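Local coordinates for protein malate dehydrogenase (PDB 3I0P) that probably catalyses the reversible, NAD-dependent oxidation of malate to oxaloacetate, as a two-chain member of the malate/L-lactate dehydrogenase family that binds the dinucleotide, at residues 58-61 / 62-65; 7-10 / 11-15. All blocks are in the same frame, centred on the assembly; numbering follows the deposited sequence.

Contact 1 (58-61 / 62-65); sequences VYID and RIKK
D61 and K64, one helical turn apart in helix 55-64, lie alongside each other and point the same way, joined by a salt bridge from D61 OD1 to K64 NZ that is long and weak at 3.5 Å. A bend at chi3 (58°) curls the lysine chain back so that its ammonium reaches this carboxylate, whose OD1 has its stronger partner in K56 NZ, five residues earlier in the helix. Backbone bonds carry the last turns: I63 N donates to Y59 O at 2.9 Å and K64 N to I60 O at 3.0 Å. Weaker bonds flank them, from R62 N to Y59 O and from K65 N to D61 O (3.0 Å); K65 is already leaving helical geometry. The R62 chain, extended from CG to NE, lies alongside the V58 carbonyl, with V58 CG1 toward the rim of one guanidinium face. The apolar contact is between I60 and I63, whose CD1 methyls approach to 4.5 Å. Towards helix 346-359, I60 packs on L355 and K64 on Y359. In the loops, R62 packs on M67 and I68, I63 on P70 and F92. Y59 OH hydrogen-bonds H123 ND1, and the Y59 side chain lies about 7 Å from bound NAD.

Contact 2 (7-10 / 11-15); sequences KNVS and IDTIK
V9 and S10 meet T13 and I14 in a local strand-to-helix junction, where strand 6-9 near the N-terminus turns into helix 11-24 with S10 at the N-cap position. Strand 7-9 and helix segment 11-15 make an angle of 78°, and S10 occupies the corner. Its carbonyl begins the helical pattern: I14 N donates to S10 O at 3.1 Å. The S10 hydroxyl faces the first turn, with OG 3.1 Å from T13 N and 2.9 Å from T13 OG1. Its chi1 of 79° sets OG between the backbone N and the carbonyl carbon, which turns the oxygen over the start of the helix. A water ties the same corner together, accepting from S10 N at 2.8 Å and hydrogen-bonding T13 OG1 at 2.7 Å, so that it spans the S10 backbone and the threonine hydroxyl. A glycerol, probably from the crystallisation liquor, also hydrogen-bonds S10 OG.

Alongside the polar atoms of S10 and T13 the contact is apolar. The V9 and T13 side chains cross at about a right angle, with V9 CG1 3.6 Å from T13 CG2; the same valine methyl rests on I14 CG1 at 3.7 Å. I14 and I11 continue inward against I40 of helix 29-45. On the strand side, V9 pairs through its backbone with D342 and packs on L344 of the antiparallel partner strand 342-345, on I349 of helix 346-359 and on the C-terminal F365.

In the fold
Both contacts are local and partly buried, and their nearest atoms are about 10 Å apart. Contact 2 opens a helix and contact 1 closes one. Helical backbone bonds and apolar side-chain contact are common to both; they differ in the bridging water and the serine at the N-cap position of 7-10 / 11-15, against the weak lysine-aspartate salt bridge of 58-61 / 62-65. Each has buried residues (V9, I11 and I14 in contact 2; I60 and the hydrogen-bonded Y59 in contact 1) as well as exposed ones. Helix 346-359 is their shared neighbour, touched by V9 through I349 and by I60 through L355. The side chain of Y59 also brings contact 1 near the dinucleotide.

Contact 1 (58-61 / 62-65)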
loop_
_atom_site.group_PDB
_atom_site.type_symbol
_atom_site.label_atom_id
_atom_site.label_comp_id
_atom_site.label_asym_id
_atom_site.label_seq_id
_atom_site.Cartn_x
_atom_site.Cartn_y
_atom_site.Cartn_z
ATOM N N VAL A 58 16.212 5.661 22.717
ATOM C CA VAL A 58 14.851 5.251 22.352
ATOM C C VAL A 58 14.334 4.079 23.195
ATOM O O VAL A 58 13.122 3.873 23.313
ATOM C CB VAL A 58 14.717 5.029 20.809
ATOM C CG1 VAL A 58 13.371 4.434 20.416
ATOM C CG2 VAL A 58 14.937 6.349 20.087
ATOM N N TYR A 59 15.250 3.342 23.813
ATOM C CA TYR A 59 14.862 2.189 24.624
ATOM C C TYR A 59 15.316 2.272 26.088
ATOM O O TYR A 59 14.470 2.320 26.988
ATOM C CB TYR A 59 15.268 0.877 23.939
ATOM C CG TYR A 59 14.653 0.775 22.559
ATOM C CD1 TYR A 59 13.301 0.454 22.398
ATOM C CD2 TYR A 59 15.404 1.056 21.409
ATOM C CE1 TYR A 59 12.725 0.393 21.132
ATOM C CE2 TYR A 59 14.830 0.993 20.143
ATOM C CZ TYR A 59 13.495 0.653 20.013
ATOM O OH TYR A 59 12.920 0.593 18.765
ATOM N N ILE A 60 16.632 2.319 26.318
ATOM C CA ILE A 60 17.181 2.310 27.679
ATOM C C ILE A 60 16.732 3.531 28.490
ATOM O O ILE A 60 16.185 3.388 29.577
ATOM C CB ILE A 60 18.728 2.102 27.704
ATOM C CG1 ILE A 60 19.132 0.874 26.860
ATOM C CG2 ILE A 60 19.250 1.956 29.149
ATOM C CD1 ILE A 60 18.459 -0.449 27.256
ATOM N N ASP A 61 16.932 4.723 27.946
ATOM C CA ASP A 61 16.479 5.949 28.598
ATOM C C ASP A 61 14.980 5.936 28.882
ATOM O O ASP A 61 14.509 6.580 29.823
ATOM C CB ASP A 61 16.790 7.166 27.729
ATOM C CG ASP A 61 18.256 7.587 27.783
ATOM O OD1 ASP A 61 19.057 6.970 28.529
ATOM O OD2 ASP A 61 18.595 8.551 27.059
ATOM N N ARG A 62 14.227 5.214 28.060
ATOM C CA ARG A 62 12.782 5.213 28.194
ATOM C C ARG A 62 12.328 4.218 29.255
ATOM O O ARG A 62 11.378 4.497 29.993
ATOM C CB ARG A 62 12.106 4.991 26.843
ATOM C CG ARG A 62 12.407 6.097 25.864
ATOM C CD ARG A 62 11.304 6.232 24.836
ATOM N NE ARG A 62 11.603 7.253 23.831
ATOM C CZ ARG A 62 11.035 7.311 22.630
ATOM N NH1 ARG A 62 10.139 6.404 22.274
ATOM N NH2 ARG A 62 11.365 8.269 21.782
ATOM N N ILE A 63 13.012 3.075 29.341
ATOM C CA ILE A 63 12.815 2.134 30.448
ATOM C C ILE A 63 13.140 2.819 31.800
ATOM O O ILE A 63 12.434 2.622 32.808
ATOM C CB ILE A 63 13.663 0.864 30.276
ATOM C CG1 ILE A 63 13.287 0.145 28.976
ATOM C CG2 ILE A 63 13.489 -0.071 31.479
ATOM C CD1 ILE A 63 14.207 -1.007 28.604
ATOM N N LYS A 64 14.201 3.630 31.794
ATOM C CA LYS A 64 14.601 4.434 32.948
ATOM C C LYS A 64 13.549 5.499 33.304
ATOM O O LYS A 64 13.350 5.809 34.479
ATOM C CB LYS A 64 15.966 5.082 32.696
ATOM C CG LYS A 64 17.159 4.178 33.016
ATOM C CD LYS A 64 18.466 4.684 32.380
ATOM C CE LYS A 64 18.839 6.102 32.820
ATOM N NZ LYS A 64 19.837 6.761 31.921
ATOM N N LYS A 65 12.874 6.050 32.296
ATOM C CA LYS A 65 11.801 7.018 32.537
ATOM C C LYS A 65 10.424 6.341 32.641
ATOM O O LYS A 65 9.391 6.991 32.501
ATOM C CB LYS A 65 11.810 8.135 31.475
ATOM C CG LYS A 65 12.973 9.129 31.624
ATOM C CD LYS A 65 12.934 10.253 30.581
ATOM C CE LYS A 65 13.722 9.878 29.316
ATOM N NZ LYS A 65 13.394 10.717 28.126
#

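Contact 2 (7-10 / 11-15)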
loop_
_atom_site.group_PDB
_atom_site.type_symbol
_atom_site.label_atom_id
_atom_site.label_comp_id
_atom_site.label_asym_id
_atom_site.label_seq_id
_atom_site.Cartn_x
_atom_site.Cartn_y
_atom_site.Cartn_z
ATOM N N LYS A 7 33.842 3.692 14.399
ATOM C CA LYS A 7 34.523 2.524 14.984
ATOM C C LYS A 7 33.784 1.222 14.676
ATOM O O LYS A 7 32.571 1.120 14.858
ATOM C CB LYS A 7 34.690 2.692 16.497
ATOM C CG LYS A 7 35.471 1.575 17.173
ATOM C CD LYS A 7 35.711 1.913 18.643
ATOM C CE LYS A 7 36.645 0.908 19.325
ATOM N NZ LYS A 7 38.049 1.010 18.826
ATOM N N ASN A 8 34.536 0.228 14.215
ATOM C CA ASN A 8 33.971 -1.047 13.810
ATOM C C ASN A 8 33.701 -1.962 14.994
ATOM O O ASN A 8 34.594 -2.256 15.786
ATOM C CB ASN A 8 34.886 -1.742 12.797
ATOM C CG ASN A 8 34.251 -2.975 12.184
ATOM O OD1 ASN A 8 34.310 -4.076 12.742
ATOM N ND2 ASN A 8 33.639 -2.795 11.026
ATOM N N VAL A 9 32.454 -2.404 15.103
ATOM C CA VAL A 9 32.057 -3.377 16.116
ATOM C C VAL A 9 31.361 -4.538 15.409
ATOM O O VAL A 9 30.542 -4.318 14.508
ATOM C CB VAL A 9 31.097 -2.760 17.170
ATOM C CG1 VAL A 9 30.927 -3.699 18.337
ATOM C CG2 VAL A 9 31.608 -1.414 17.654
ATOM N N SER A 10 31.689 -5.764 15.801
ATOM C CA SER A 10 31.072 -6.941 15.192
ATOM C C SER A 10 29.598 -7.041 15.585
ATOM O O SER A 10 29.212 -6.593 16.672
ATOM C CB SER A 10 31.811 -8.219 15.600
ATOM O OG SER A 10 31.444 -8.627 16.909
ATOM N N ILE A 11 28.793 -7.630 14.698
ATOM C CA ILE A 11 27.373 -7.894 14.961
ATOM C C ILE A 11 27.170 -8.676 16.266
ATOM O O ILE A 11 26.331 -8.306 17.082
ATOM C CB ILE A 11 26.696 -8.634 13.757
ATOM C CG1 ILE A 11 26.597 -7.722 12.508
ATOM C CG2 ILE A 11 25.355 -9.232 14.148
ATOM C CD1 ILE A 11 25.796 -6.424 12.675
ATOM N N ASP A 12 27.951 -9.741 16.460
ATOM C CA ASP A 12 27.894 -10.538 17.685
ATOM C C ASP A 12 28.090 -9.690 18.942
ATOM O O ASP A 12 27.333 -9.839 19.895
ATOM C CB ASP A 12 28.918 -11.680 17.662
ATOM C CG ASP A 12 28.534 -12.816 16.702
ATOM O OD1 ASP A 12 27.381 -13.312 16.735
ATOM O OD2 ASP A 12 29.414 -13.237 15.921
ATOM N N THR A 13 29.096 -8.811 18.942
ATOM C CA THR A 13 29.342 -7.910 20.077
ATOM C C THR A 13 28.106 -7.052 20.362
ATOM O O THR A 13 27.643 -6.993 21.500
ATOM C CB THR A 13 30.588 -6.977 19.859
ATOM O OG1 THR A 13 31.761 -7.766 19.645
ATOM C CG2 THR A 13 30.827 -6.063 21.060
ATOM N N ILE A 14 27.585 -6.401 19.321
ATOM C CA ILE A 14 26.407 -5.545 19.422
ATOM C C ILE A 14 25.190 -6.325 19.929
ATOM O O ILE A 14 24.470 -5.849 20.813
ATOM C CB ILE A 14 26.095 -4.861 18.065
ATOM C CG1 ILE A 14 27.280 -4.008 17.610
ATOM C CG2 ILE A 14 24.825 -4.006 18.151
ATOM C CD1 ILE A 14 27.241 -3.622 16.151
ATOM N N LYS A 15 24.988 -7.518 19.358
ATOM C CA LYS A 15 23.925 -8.469 19.721
ATOM C C LYS A 15 23.945 -8.816 21.195
ATOM O O LYS A 15 22.946 -8.638 21.887
ATOM C CB LYS A 15 24.134 -9.789 18.968
ATOM C CG LYS A 15 23.191 -10.127 17.854
ATOM C CD LYS A 15 23.594 -11.473 17.272
ATOM C CE LYS A 15 22.391 -12.259 16.748
ATOM N NZ LYS A 15 22.748 -13.013 15.502
HETATM O O HOH W 1 33.294 -6.285 18.004
#